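Local coordinates for protein hydrolase (PDB 5HOE) that is a carbohydrate acetylesterase of the SGNH (GDSL-like) hydrolase family, which generally cleaves ester bonds, and assembles as an octamer, at residues A53-D58 against A221-V226; V101-G106 against P146-V151; A91-L96 against G137-P142; R70-D75 against F114-Y119. All coordinates share one frame; numbering follows the deposited sequence.

How the contacts relate
Contact 2 pairs two inner strands of the parallel sheet. Contact 1 packs two helices together, and they cover one sheet face; Ile222 and Val226 touch Ile102, and the centres of contacts 1 and 2 are about 15 Å apart. Contact 3 meets contact 2 where Leu92 packs on Val101, and it faces a second subunit. Contact 4 joins loops beyond the C-terminal end of strand 100-104, its centre about 16 Å from that of contact 2; Leu105 packs on Arg70 and Thr72. Contacts 1 and 4 lie on opposite sides of the chain's centre. Ser25, Asp206 and His209 probably form the catalytic triad. Arg70 NH1 bonds Gly23 O, two residues before Ser25, and Arg70 O bonds Asn108.

Contact 1 (A53-D58 against A221-V226); sequences AARLGD and AIADKV
Leu56, Ala223 and Arg55 bury the most surface here. Leu56 sits in the last turn of helix 48-56. Its CG lies anti to the carbonyl carbon (chi1 -73°), which directs the isobutyl group at helix 212-229. Leu56 CG meets Ala223 CB at 3.9 Å. The CD2 branch of Leu56 reaches past that methyl to Ala223 O, 3.6 Å away. The Leu56 and Val226 side chains cross at about a right angle, with Leu56 CD2 4.0 Å from Val226 CG1. Arg55 lies along the same Ala223 methyl with its CB and CG; Arg55 CG is 3.6 Å from Ala223 CB. The Arg55 chain then bends at chi2 and chi3. This turns the edge of its guanidinium to Asp224, with Arg55 NE 3.7 Å from Asp224 OD1 in a long salt bridge. The two charged planes are 28° apart. Both residues are exposed, so this long ion pair borders the apolar patch on the solvent side. On the inner side, Met52 of helix 48-56 packs on Ile222, Ala223 and Val226. Ile222 and Val226 rest on Ile102 of strand 100-104, so the helix pair covers one face of the sheet.

Contact 2 (V101-G106 against P146-V151); sequences VIIMLG and PKVLVV
Strands 101-104 and 147-151 run parallel, 19° apart, with axes 4.8 Å from each other at closest approach. Four backbone bonds alternate along the pair. Val101 N donates to Lys147 O and Leu149 N to Val101 O, each at 2.9 Å. Ile103 N then donates to Leu149 O at 3.0 Å, nearly along the C=O axis, and Val151 N to Ile103 O at 2.9 Å. The N-H groups point fairly straight, the best at 170°.

Side chains of Ile102, Met104, Leu149 and Val151 share one face. Val151 touches two side chains on this face. Val151 CG2 meets Ile102 CG2 at 3.6 Å, and Val151 CG1 meets Met104 SD at 3.6 Å. Met104 CG is anti to the backbone N (chi1 -173°), so the chain extends past Val151 before it bends at chi3. Helices 48-56 and 212-229 cover this face, with Trp48 and Met52 on Ile102 and Lys225 on Leu149. The other face holds Val101, Ile103, Val148 and Val150. Helix 118-133 packs on the last three, and Leu92 of helix 84-95 on Val101. Val101 CG2 also packs on Pro146 CG at 4.0 Å, the two groups side by side.

Helix 118-133 joins the two strands as a beta-alpha-beta crossover, part of the three-layer alpha/beta/alpha fold of SGNH hydrolases. Ile102 and Met104 bond through their backbones to the next strand at Leu20 and Phe22. Lys147, at the start of its strand, is exposed. For residues 101-104 and 148-151, main chain satisfies main chain within the sheet, and the side chains on both faces are buried and apolar.

Contact 3 (A91-L96 against G137-P142); sequences ALASHL and GGVGTP
Gly137 O is the best-held polar atom here, gripped by two donors from one residue. Thr141 N donates to Gly137 O at 2.9 Å and closes an alpha-turn over residues 137-141. Thr141 OG1 donates to Gly137 O at 2.7 Å, coming from above the carbonyl plane rather than along a lone pair. The hydroxyl can reach because OG1 takes the crowded position between the backbone N and the carbonyl carbon (chi1 87°). It also bonds to the backbone N of Tyr143, so one hydroxyl links the start of the turn to the residue two places past its end.

This turn lies in the loop between helix 118-133 and strand 147-152 of the SGNH hydrolase fold. It packs against the C-terminal end of helix 84-95. Gly137, Gly138 and Gly140 all have positive phi, which suits the tight path of the loop. Ala93 CB lies 4.3 Å from Val139 CG2, a loose apolar touch. One water also bridges the two segments. That water donates to Ala93 O at 2.8 Å and accepts from Val139 N at 3.1 Å, so it joins the helix carbonyl to the loop.

The region also meets a second subunit. Leu67 of that subunit packs on Ala93 and Ser94, and Leu96 O makes weak hydrogen bonds to its Trp28 and Arg41. Leu96 is the first residue past the helix. Its CG is anti to the carbonyl carbon (chi1 -71°), and the Leu96 CD1 methyl presses on the bare backbone of the turn, 3.5 Å from Gly138 N and 3.6 Å from Gly138 CA.

Contact 4 (R70-D75 against F114-Y119); sequences RTTSLD and FHRTPY
Leu74 overlaps two flat groups of the facing loop, the Phe114 ring and the Arg116 guanidinium. Its CD1 methyl lies over one ring face in a CH-pi contact, 3.8 Å from the Phe114 ring centroid and 19° off the normal. Its CG sits over the centre of the guanidinium, with Leu74 CG 3.4 Å from Arg116 CZ. The CD2 branch covers the NH2 side. Arg116 reaches Leu74 tip to tip, its CG anti to the backbone N (chi1 -167°) and its chain bent at chi3. In the plane of the same guanidinium, Ser73 OG is gripped end-on by two nitrogens, Arg116 NH1 at 3.0 Å and Arg116 NH2 at 3.2 Å. Asp109 forms a salt bridge with Arg116 NH1 and is hydrogen-bonded to Thr72 OG1. Asp109 ends a Gly-Thr-Asn-Asp sequence that matches block III of SGNH hydrolases. The contact joins the loop after strand 60-66 to the loop leading into helix 118-133. Thr117 and Glu120 start that helix as a capping box. Thr71 CG2 approaches Phe114 CE2 obliquely at 3.7 Å. Thr71 OG1 donates in the carbonyl plane to Leu74 O at 2.8 Å, on a lone pair. Leu82 O is a second partner of that hydroxyl.

Contact 1 (A53-D58 against A221-V226)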
loop_
_atom_site.group_PDB
_atom_site.type_symbol
_atom_site.label_atom_id
_atom_site.label_comp_id
_atom_site.label_asym_id
_atom_site.label_seq_id
_atom_site.Cartn_x
_atom_site.Cartn_y
_atom_site.Cartn_z
ATOM N N ALA A 53 -3.527 -42.368 2.081
ATOM C CA ALA A 53 -2.835 -42.890 0.900
ATOM C C ALA A 53 -2.718 -44.410 0.944
ATOM O O ALA A 53 -2.862 -45.086 -0.087
ATOM C CB ALA A 53 -1.452 -42.251 0.784
ATOM N N ALA A 54 -2.445 -44.972 2.124
ATOM C CA ALA A 54 -2.337 -46.419 2.245
ATOM C C ALA A 54 -3.657 -47.100 1.892
ATOM O O ALA A 54 -3.677 -48.109 1.174
ATOM C CB ALA A 54 -1.911 -46.782 3.666
ATOM N N ARG A 55 -4.774 -46.566 2.388
ATOM C CA ARG A 55 -6.075 -47.161 2.084
ATOM C C ARG A 55 -6.436 -46.985 0.610
ATOM O O ARG A 55 -7.011 -47.889 -0.010
ATOM C CB ARG A 55 -7.142 -46.529 2.988
ATOM C CG ARG A 55 -8.552 -47.074 2.824
ATOM C CD ARG A 55 -8.774 -48.359 3.635
ATOM N NE ARG A 55 -10.001 -48.276 4.432
ATOM C CZ ARG A 55 -10.139 -48.744 5.667
ATOM N NH1 ARG A 55 -9.127 -49.333 6.286
ATOM N NH2 ARG A 55 -11.297 -48.612 6.293
ATOM N N LEU A 56 -6.088 -45.836 0.024
ATOM C CA LEU A 56 -6.445 -45.566 -1.369
ATOM C C LEU A 56 -5.683 -46.455 -2.351
ATOM O O LEU A 56 -6.249 -46.883 -3.362
ATOM C CB LEU A 56 -6.221 -44.086 -1.686
ATOM C CG LEU A 56 -7.239 -43.123 -1.078
ATOM C CD1 LEU A 56 -6.808 -41.685 -1.313
ATOM C CD2 LEU A 56 -8.626 -43.357 -1.682
ATOM N N GLY A 57 -4.406 -46.732 -2.089
ATOM C CA GLY A 57 -3.611 -47.586 -2.959
ATOM C C GLY A 57 -2.778 -46.792 -3.953
ATOM O O GLY A 57 -2.829 -45.563 -4.028
ATOM N N ASP A 58 -1.986 -47.519 -4.740
ATOM C CA ASP A 58 -1.037 -46.851 -5.630
ATOM C C ASP A 58 -1.672 -46.317 -6.913
ATOM O O ASP A 58 -0.948 -45.820 -7.784
ATOM C CB ASP A 58 0.164 -47.750 -5.929
ATOM C CG ASP A 58 -0.229 -49.043 -6.584
ATOM O OD1 ASP A 58 -1.161 -49.027 -7.415
ATOM O OD2 ASP A 58 0.394 -50.077 -6.264
ATOM N N ALA A 221 -11.134 -42.867 7.051
ATOM C CA ALA A 221 -12.481 -42.394 6.756
ATOM C C ALA A 221 -12.485 -41.425 5.582
ATOM O O ALA A 221 -13.428 -41.425 4.773
ATOM C CB ALA A 221 -13.108 -41.767 7.995
ATOM N N ILE A 222 -11.441 -40.598 5.462
ATOM C CA ILE A 222 -11.367 -39.696 4.321
ATOM C C ILE A 222 -11.131 -40.477 3.034
ATOM O O ILE A 222 -11.699 -40.150 1.987
ATOM C CB ILE A 222 -10.314 -38.596 4.564
ATOM C CG1 ILE A 222 -10.745 -37.704 5.749
ATOM C CG2 ILE A 222 -10.120 -37.768 3.315
ATOM C CD1 ILE A 222 -9.779 -36.610 6.139
ATOM N N ALA A 223 -10.316 -41.533 3.095
ATOM C CA ALA A 223 -10.102 -42.385 1.931
ATOM C C ALA A 223 -11.414 -42.984 1.444
ATOM O O ALA A 223 -11.650 -43.075 0.236
ATOM C CB ALA A 223 -9.136 -43.514 2.290
ATOM N N ASP A 224 -12.280 -43.414 2.366
ATOM C CA ASP A 224 -13.567 -43.955 1.929
ATOM C C ASP A 224 -14.348 -42.914 1.147
ATOM O O ASP A 224 -14.947 -43.213 0.101
ATOM C CB ASP A 224 -14.392 -44.402 3.138
ATOM C CG ASP A 224 -13.780 -45.567 3.863
ATOM O OD1 ASP A 224 -12.885 -46.213 3.287
ATOM O OD2 ASP A 224 -14.198 -45.835 5.013
ATOM N N LYS A 225 -14.355 -41.683 1.652
ATOM C CA LYS A 225 -15.013 -40.582 0.968
ATOM C C LYS A 225 -14.410 -40.353 -0.413
ATOM O O LYS A 225 -15.142 -40.154 -1.392
ATOM C CB LYS A 225 -14.870 -39.330 1.828
ATOM C CG LYS A 225 -15.715 -38.195 1.383
ATOM C CD LYS A 225 -17.124 -38.322 1.888
ATOM C CE LYS A 225 -17.954 -37.242 1.252
ATOM N NZ LYS A 225 -19.355 -37.344 1.665
ATOM N N VAL A 226 -13.074 -40.381 -0.510
ATOM C CA VAL A 226 -12.397 -40.138 -1.783
ATOM C C VAL A 226 -12.708 -41.247 -2.776
ATOM O O VAL A 226 -13.009 -40.985 -3.946
ATOM C CB VAL A 226 -10.881 -40.004 -1.565
ATOM C CG1 VAL A 226 -10.140 -39.880 -2.898
ATOM C CG2 VAL A 226 -10.569 -38.777 -0.697
#

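Contact 2 (V101-G106 against P146-V151)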
loop_
_atom_site.group_PDB
_atom_site.type_symbol
_atom_site.label_atom_id
_atom_site.label_comp_id
_atom_site.label_asym_id
_atom_site.label_seq_id
_atom_site.Cartn_x
_atom_site.Cartn_y
_atom_site.Cartn_z
ATOM N N VAL A 101 -8.968 -31.691 -4.346
ATOM C CA VAL A 101 -8.314 -30.921 -3.300
ATOM C C VAL A 101 -9.121 -31.132 -2.033
ATOM O O VAL A 101 -10.335 -30.905 -2.030
ATOM C CB VAL A 101 -8.234 -29.429 -3.653
ATOM C CG1 VAL A 101 -7.554 -28.654 -2.554
ATOM C CG2 VAL A 101 -7.480 -29.235 -4.959
ATOM N N ILE A 102 -8.456 -31.625 -0.983
ATOM C CA ILE A 102 -9.048 -31.791 0.342
ATOM C C ILE A 102 -8.570 -30.628 1.200
ATOM O O ILE A 102 -7.360 -30.398 1.312
ATOM C CB ILE A 102 -8.634 -33.132 0.980
ATOM C CG1 ILE A 102 -8.971 -34.292 0.036
ATOM C CG2 ILE A 102 -9.336 -33.318 2.330
ATOM C CD1 ILE A 102 -8.489 -35.647 0.496
ATOM N N ILE A 103 -9.508 -29.893 1.800
ATOM C CA ILE A 103 -9.200 -28.707 2.592
ATOM C C ILE A 103 -9.705 -28.930 4.004
ATOM O O ILE A 103 -10.919 -29.023 4.220
ATOM C CB ILE A 103 -9.849 -27.439 2.018
ATOM C CG1 ILE A 103 -9.576 -27.312 0.513
ATOM C CG2 ILE A 103 -9.306 -26.233 2.762
ATOM C CD1 ILE A 103 -10.247 -26.108 -0.144
ATOM N N MET A 104 -8.787 -28.988 4.973
ATOM C CA MET A 104 -9.157 -29.074 6.383
ATOM C C MET A 104 -8.506 -27.883 7.092
ATOM O O MET A 104 -7.325 -27.932 7.449
ATOM C CB MET A 104 -8.768 -30.406 7.032
ATOM C CG MET A 104 -9.341 -30.510 8.466
ATOM S SD MET A 104 -9.282 -32.131 9.286
ATOM C CE MET A 104 -7.544 -32.372 9.110
ATOM N N LEU A 105 -9.274 -26.808 7.271
ATOM C CA LEU A 105 -8.794 -25.585 7.908
ATOM C C LEU A 105 -9.953 -24.970 8.671
ATOM O O LEU A 105 -11.120 -25.289 8.421
ATOM C CB LEU A 105 -8.314 -24.579 6.851
ATOM C CG LEU A 105 -6.993 -24.867 6.165
ATOM C CD1 LEU A 105 -6.721 -23.939 4.969
ATOM C CD2 LEU A 105 -5.880 -24.812 7.186
ATOM N N GLY A 106 -9.621 -24.021 9.549
ATOM C CA GLY A 106 -10.605 -23.247 10.270
ATOM C C GLY A 106 -10.320 -23.168 11.757
ATOM O O GLY A 106 -10.695 -22.194 12.430
ATOM N N PRO A 146 -10.110 -29.250 -10.345
ATOM C CA PRO A 146 -10.334 -30.408 -9.475
ATOM C C PRO A 146 -11.687 -30.337 -8.794
ATOM O O PRO A 146 -12.301 -29.275 -8.684
ATOM C CB PRO A 146 -9.236 -30.261 -8.407
ATOM C CG PRO A 146 -8.362 -29.159 -8.832
ATOM C CD PRO A 146 -9.117 -28.323 -9.779
ATOM N N LYS A 147 -12.125 -31.491 -8.288
ATOM C CA LYS A 147 -13.191 -31.518 -7.298
ATOM C C LYS A 147 -12.651 -31.043 -5.944
ATOM O O LYS A 147 -11.431 -30.934 -5.728
ATOM C CB LYS A 147 -13.765 -32.934 -7.182
ATOM C CG LYS A 147 -14.484 -33.405 -8.448
ATOM C CD LYS A 147 -14.968 -34.834 -8.327
ATOM C CE LYS A 147 -15.961 -35.183 -9.446
ATOM N NZ LYS A 147 -15.390 -34.905 -10.789
ATOM N N VAL A 148 -13.571 -30.765 -5.016
ATOM C CA VAL A 148 -13.230 -30.219 -3.704
ATOM C C VAL A 148 -13.911 -31.059 -2.629
ATOM O O VAL A 148 -15.116 -31.334 -2.712
ATOM C CB VAL A 148 -13.648 -28.741 -3.551
ATOM C CG1 VAL A 148 -13.287 -28.221 -2.161
ATOM C CG2 VAL A 148 -12.969 -27.891 -4.602
ATOM N N LEU A 149 -13.148 -31.442 -1.603
ATOM C CA LEU A 149 -13.714 -32.029 -0.393
ATOM C C LEU A 149 -13.414 -31.079 0.760
ATOM O O LEU A 149 -12.254 -30.919 1.150
ATOM C CB LEU A 149 -13.145 -33.417 -0.137
ATOM C CG LEU A 149 -13.571 -34.079 1.175
ATOM C CD1 LEU A 149 -15.094 -34.278 1.270
ATOM C CD2 LEU A 149 -12.833 -35.399 1.352
ATOM N N VAL A 150 -14.463 -30.443 1.289
ATOM C CA VAL A 150 -14.360 -29.595 2.474
ATOM C C VAL A 150 -14.425 -30.494 3.702
ATOM O O VAL A 150 -15.355 -31.297 3.841
ATOM C CB VAL A 150 -15.506 -28.567 2.496
ATOM C CG1 VAL A 150 -15.515 -27.779 3.803
ATOM C CG2 VAL A 150 -15.400 -27.620 1.295
ATOM N N VAL A 151 -13.465 -30.360 4.608
ATOM C CA VAL A 151 -13.435 -31.142 5.843
ATOM C C VAL A 151 -13.555 -30.192 7.013
ATOM O O VAL A 151 -12.682 -29.336 7.221
ATOM C CB VAL A 151 -12.152 -31.982 5.963
ATOM C CG1 VAL A 151 -12.135 -32.816 7.249
ATOM C CG2 VAL A 151 -12.022 -32.886 4.744
#

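Contact 3 (A91-L96 against G137-P142)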
loop_
_atom_site.group_PDB
_atom_site.type_symbol
_atom_site.label_atom_id
_atom_site.label_comp_id
_atom_site.label_asym_id
_atom_site.label_seq_id
_atom_site.Cartn_x
_atom_site.Cartn_y
_atom_site.Cartn_z
ATOM N N ALA A 91 -0.097 -23.004 -5.030
ATOM C CA ALA A 91 0.054 -24.442 -4.835
ATOM C C ALA A 91 -0.744 -25.221 -5.866
ATOM O O ALA A 91 -0.275 -26.245 -6.382
ATOM C CB ALA A 91 -0.392 -24.826 -3.428
ATOM N N LEU A 92 -1.955 -24.759 -6.177
ATOM C CA LEU A 92 -2.755 -25.441 -7.188
ATOM C C LEU A 92 -2.020 -25.493 -8.516
ATOM O O LEU A 92 -1.927 -26.552 -9.152
ATOM C CB LEU A 92 -4.103 -24.739 -7.347
ATOM C CG LEU A 92 -5.046 -24.834 -6.127
ATOM C CD1 LEU A 92 -6.210 -23.845 -6.202
ATOM C CD2 LEU A 92 -5.566 -26.258 -5.924
ATOM N N ALA A 93 -1.475 -24.351 -8.946
ATOM C CA ALA A 93 -0.829 -24.271 -10.250
ATOM C C ALA A 93 0.434 -25.109 -10.276
ATOM O O ALA A 93 0.803 -25.645 -11.328
ATOM C CB ALA A 93 -0.543 -22.807 -10.601
ATOM N N SER A 94 1.087 -25.250 -9.126
ATOM C CA SER A 94 2.288 -26.061 -9.012
ATOM C C SER A 94 1.995 -27.552 -9.085
ATOM O O SER A 94 2.905 -28.336 -9.380
ATOM C CB SER A 94 2.985 -25.789 -7.684
ATOM O OG SER A 94 3.373 -24.449 -7.527
ATOM N N HIS A 95 0.775 -27.974 -8.765
ATOM C CA HIS A 95 0.480 -29.396 -8.627
ATOM C C HIS A 95 -0.508 -29.941 -9.640
ATOM O O HIS A 95 -0.789 -31.137 -9.598
ATOM C CB HIS A 95 0.049 -29.707 -7.189
ATOM C CG HIS A 95 1.139 -29.452 -6.204
ATOM N ND1 HIS A 95 2.369 -30.068 -6.284
ATOM C CD2 HIS A 95 1.212 -28.599 -5.158
ATOM C CE1 HIS A 95 3.146 -29.615 -5.316
ATOM N NE2 HIS A 95 2.466 -28.722 -4.621
ATOM N N LEU A 96 -0.967 -29.139 -10.599
ATOM C CA LEU A 96 -1.819 -29.675 -11.664
ATOM C C LEU A 96 -1.019 -30.716 -12.444
ATOM O O LEU A 96 0.198 -30.603 -12.564
ATOM C CB LEU A 96 -2.323 -28.568 -12.582
ATOM C CG LEU A 96 -3.370 -27.596 -12.026
ATOM C CD1 LEU A 96 -3.838 -26.645 -13.115
ATOM C CD2 LEU A 96 -4.579 -28.307 -11.428
ATOM N N GLY A 137 -6.653 -24.686 -15.882
ATOM C CA GLY A 137 -5.609 -24.169 -16.744
ATOM C C GLY A 137 -4.277 -24.040 -16.041
ATOM O O GLY A 137 -3.233 -24.307 -16.639
ATOM N N GLY A 138 -4.291 -23.640 -14.775
ATOM C CA GLY A 138 -3.036 -23.311 -14.110
ATOM C C GLY A 138 -2.273 -22.289 -14.922
ATOM O O GLY A 138 -2.834 -21.286 -15.378
ATOM N N VAL A 139 -0.981 -22.543 -15.107
ATOM C CA VAL A 139 -0.127 -21.767 -15.999
ATOM C C VAL A 139 0.049 -22.604 -17.264
ATOM O O VAL A 139 0.859 -23.530 -17.292
ATOM C CB VAL A 139 1.235 -21.465 -15.362
ATOM C CG1 VAL A 139 2.095 -20.630 -16.320
ATOM C CG2 VAL A 139 1.108 -20.757 -14.033
ATOM N N GLY A 140 -0.727 -22.300 -18.306
ATOM C CA GLY A 140 -0.497 -22.857 -19.635
ATOM C C GLY A 140 -0.823 -24.329 -19.833
ATOM O O GLY A 140 -0.140 -24.999 -20.620
ATOM N N THR A 141 -1.850 -24.852 -19.168
ATOM C CA THR A 141 -2.253 -26.240 -19.342
ATOM C C THR A 141 -3.711 -26.342 -19.772
ATOM O O THR A 141 -4.484 -25.386 -19.631
ATOM C CB THR A 141 -2.088 -27.062 -18.053
ATOM O OG1 THR A 141 -3.271 -26.936 -17.242
ATOM C CG2 THR A 141 -0.860 -26.623 -17.262
ATOM N N PRO A 142 -4.123 -27.492 -20.300
ATOM C CA PRO A 142 -5.541 -27.726 -20.596
ATOM C C PRO A 142 -6.287 -28.443 -19.483
ATOM O O PRO A 142 -7.406 -28.897 -19.718
ATOM C CB PRO A 142 -5.441 -28.648 -21.815
ATOM C CG PRO A 142 -4.265 -29.527 -21.466
ATOM C CD PRO A 142 -3.297 -28.646 -20.702
HETATM O O HOH W 1 -0.095 -25.331 -13.962
#

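Contact 4 (R70-D75 against F114-Y119)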
loop_
_atom_site.group_PDB
_atom_site.type_symbol
_atom_site.label_atom_id
_atom_site.label_comp_id
_atom_site.label_asym_id
_atom_site.label_seq_id
_atom_site.Cartn_x
_atom_site.Cartn_y
_atom_site.Cartn_z
ATOM N N ARG A 70 -1.762 -22.316 10.129
ATOM C CA ARG A 70 -2.418 -21.757 8.945
ATOM C C ARG A 70 -3.898 -21.492 9.177
ATOM O O ARG A 70 -4.618 -22.311 9.771
ATOM C CB ARG A 70 -2.261 -22.710 7.750
ATOM C CG ARG A 70 -2.979 -22.251 6.477
ATOM C CD ARG A 70 -2.736 -23.211 5.353
ATOM N NE ARG A 70 -1.539 -22.893 4.605
ATOM C CZ ARG A 70 -0.787 -23.778 3.954
ATOM N NH1 ARG A 70 -1.013 -25.089 4.006
ATOM N NH2 ARG A 70 0.224 -23.340 3.242
ATOM N N THR A 71 -4.347 -20.332 8.692
ATOM C CA THR A 71 -5.749 -19.910 8.712
ATOM C C THR A 71 -6.382 -20.079 7.321
ATOM O O THR A 71 -5.694 -20.235 6.308
ATOM C CB THR A 71 -5.845 -18.434 9.083
ATOM O OG1 THR A 71 -5.325 -17.626 8.006
ATOM C CG2 THR A 71 -5.118 -18.132 10.387
ATOM N N THR A 72 -7.708 -19.939 7.250
ATOM C CA THR A 72 -8.351 -19.948 5.931
ATOM C C THR A 72 -7.910 -18.735 5.087
ATOM O O THR A 72 -7.420 -18.878 3.951
ATOM C CB THR A 72 -9.890 -19.979 6.041
ATOM O OG1 THR A 72 -10.384 -18.776 6.640
ATOM C CG2 THR A 72 -10.400 -21.200 6.790
ATOM N N SER A 73 -8.077 -17.520 5.639
ATOM C CA SER A 73 -7.952 -16.302 4.845
ATOM C C SER A 73 -7.545 -15.107 5.681
ATOM O O SER A 73 -7.864 -13.962 5.317
ATOM C CB SER A 73 -9.269 -15.980 4.149
ATOM O OG SER A 73 -10.337 -15.855 5.078
ATOM N N LEU A 74 -6.843 -15.337 6.782
ATOM C CA LEU A 74 -6.464 -14.274 7.703
ATOM C C LEU A 74 -4.954 -14.096 7.731
ATOM O O LEU A 74 -4.206 -15.075 7.772
ATOM C CB LEU A 74 -6.917 -14.612 9.123
ATOM C CG LEU A 74 -8.410 -14.613 9.400
ATOM C CD1 LEU A 74 -8.668 -15.425 10.652
ATOM C CD2 LEU A 74 -8.875 -13.176 9.602
ATOM N N ASP A 75 -4.508 -12.843 7.781
ATOM C CA ASP A 75 -3.099 -12.553 8.034
ATOM C C ASP A 75 -2.831 -12.617 9.540
ATOM O O ASP A 75 -3.473 -11.912 10.320
ATOM C CB ASP A 75 -2.727 -11.167 7.519
ATOM C CG ASP A 75 -2.783 -11.052 6.008
ATOM O OD1 ASP A 75 -2.618 -12.059 5.291
ATOM O OD2 ASP A 75 -2.985 -9.922 5.524
ATOM N N PHE A 114 -8.014 -13.103 16.570
ATOM C CA PHE A 114 -8.596 -12.832 15.253
ATOM C C PHE A 114 -10.037 -12.307 15.316
ATOM O O PHE A 114 -10.495 -11.674 14.357
ATOM C CB PHE A 114 -8.595 -14.088 14.379
ATOM C CG PHE A 114 -7.229 -14.504 13.865
ATOM C CD1 PHE A 114 -6.409 -13.612 13.193
ATOM C CD2 PHE A 114 -6.801 -15.826 14.011
ATOM C CE1 PHE A 114 -5.185 -14.025 12.708
ATOM C CE2 PHE A 114 -5.577 -16.246 13.528
ATOM C CZ PHE A 114 -4.767 -15.367 12.872
ATOM N N HIS A 115 -10.772 -12.573 16.396
ATOM C CA HIS A 115 -12.121 -12.011 16.576
ATOM C C HIS A 115 -13.025 -12.281 15.373
ATOM O O HIS A 115 -13.759 -11.406 14.905
ATOM C CB HIS A 115 -12.045 -10.518 16.897
ATOM C CG HIS A 115 -11.220 -10.220 18.106
ATOM N ND1 HIS A 115 -11.701 -10.382 19.388
ATOM C CD2 HIS A 115 -9.931 -9.829 18.231
ATOM C CE1 HIS A 115 -10.747 -10.076 20.252
ATOM N NE2 HIS A 115 -9.667 -9.731 19.575
ATOM N N ARG A 116 -12.989 -13.514 14.877
ATOM C CA ARG A 116 -13.789 -13.904 13.721
ATOM C C ARG A 116 -15.035 -14.645 14.200
ATOM O O ARG A 116 -14.977 -15.420 15.155
ATOM C CB ARG A 116 -12.967 -14.801 12.776
ATOM C CG ARG A 116 -13.569 -15.019 11.412
ATOM C CD ARG A 116 -12.527 -15.537 10.393
ATOM N NE ARG A 116 -12.128 -14.523 9.405
ATOM C CZ ARG A 116 -11.603 -14.815 8.215
ATOM N NH1 ARG A 116 -11.409 -16.090 7.881
ATOM N NH2 ARG A 116 -11.265 -13.850 7.359
ATOM N N THR A 117 -16.164 -14.406 13.528
ATOM C CA THR A 117 -17.378 -15.162 13.799
ATOM C C THR A 117 -17.315 -16.497 13.063
ATOM O O THR A 117 -16.602 -16.629 12.069
ATOM C CB THR A 117 -18.604 -14.421 13.260
ATOM O OG1 THR A 117 -18.522 -14.355 11.827
ATOM C CG2 THR A 117 -18.727 -13.011 13.840
ATOM N N PRO A 118 -18.078 -17.495 13.511
ATOM C CA PRO A 118 -18.132 -18.766 12.759
ATOM C C PRO A 118 -18.485 -18.600 11.286
ATOM O O PRO A 118 -17.864 -19.249 10.430
ATOM C CB PRO A 118 -19.170 -19.587 13.538
ATOM C CG PRO A 118 -19.041 -19.062 14.932
ATOM C CD PRO A 118 -18.796 -17.593 14.794
ATOM N N TYR A 119 -19.446 -17.731 10.958
ATOM C CA TYR A 119 -19.791 -17.540 9.555
ATOM C C TYR A 119 -18.612 -16.998 8.761
ATOM O O TYR A 119 -18.357 -17.452 7.640
ATOM C CB TYR A 119 -21.020 -16.642 9.380
ATOM C CG TYR A 119 -21.481 -16.681 7.956
ATOM C CD1 TYR A 119 -22.260 -17.728 7.495
ATOM C CD2 TYR A 119 -21.071 -15.713 7.042
ATOM C CE1 TYR A 119 -22.656 -17.796 6.174
ATOM C CE2 TYR A 119 -21.454 -15.786 5.709
ATOM C CZ TYR A 119 -22.247 -16.822 5.290
ATOM O OH TYR A 119 -22.621 -16.877 3.967
HETATM O O HOH W 2 -10.664 -12.849 4.239
#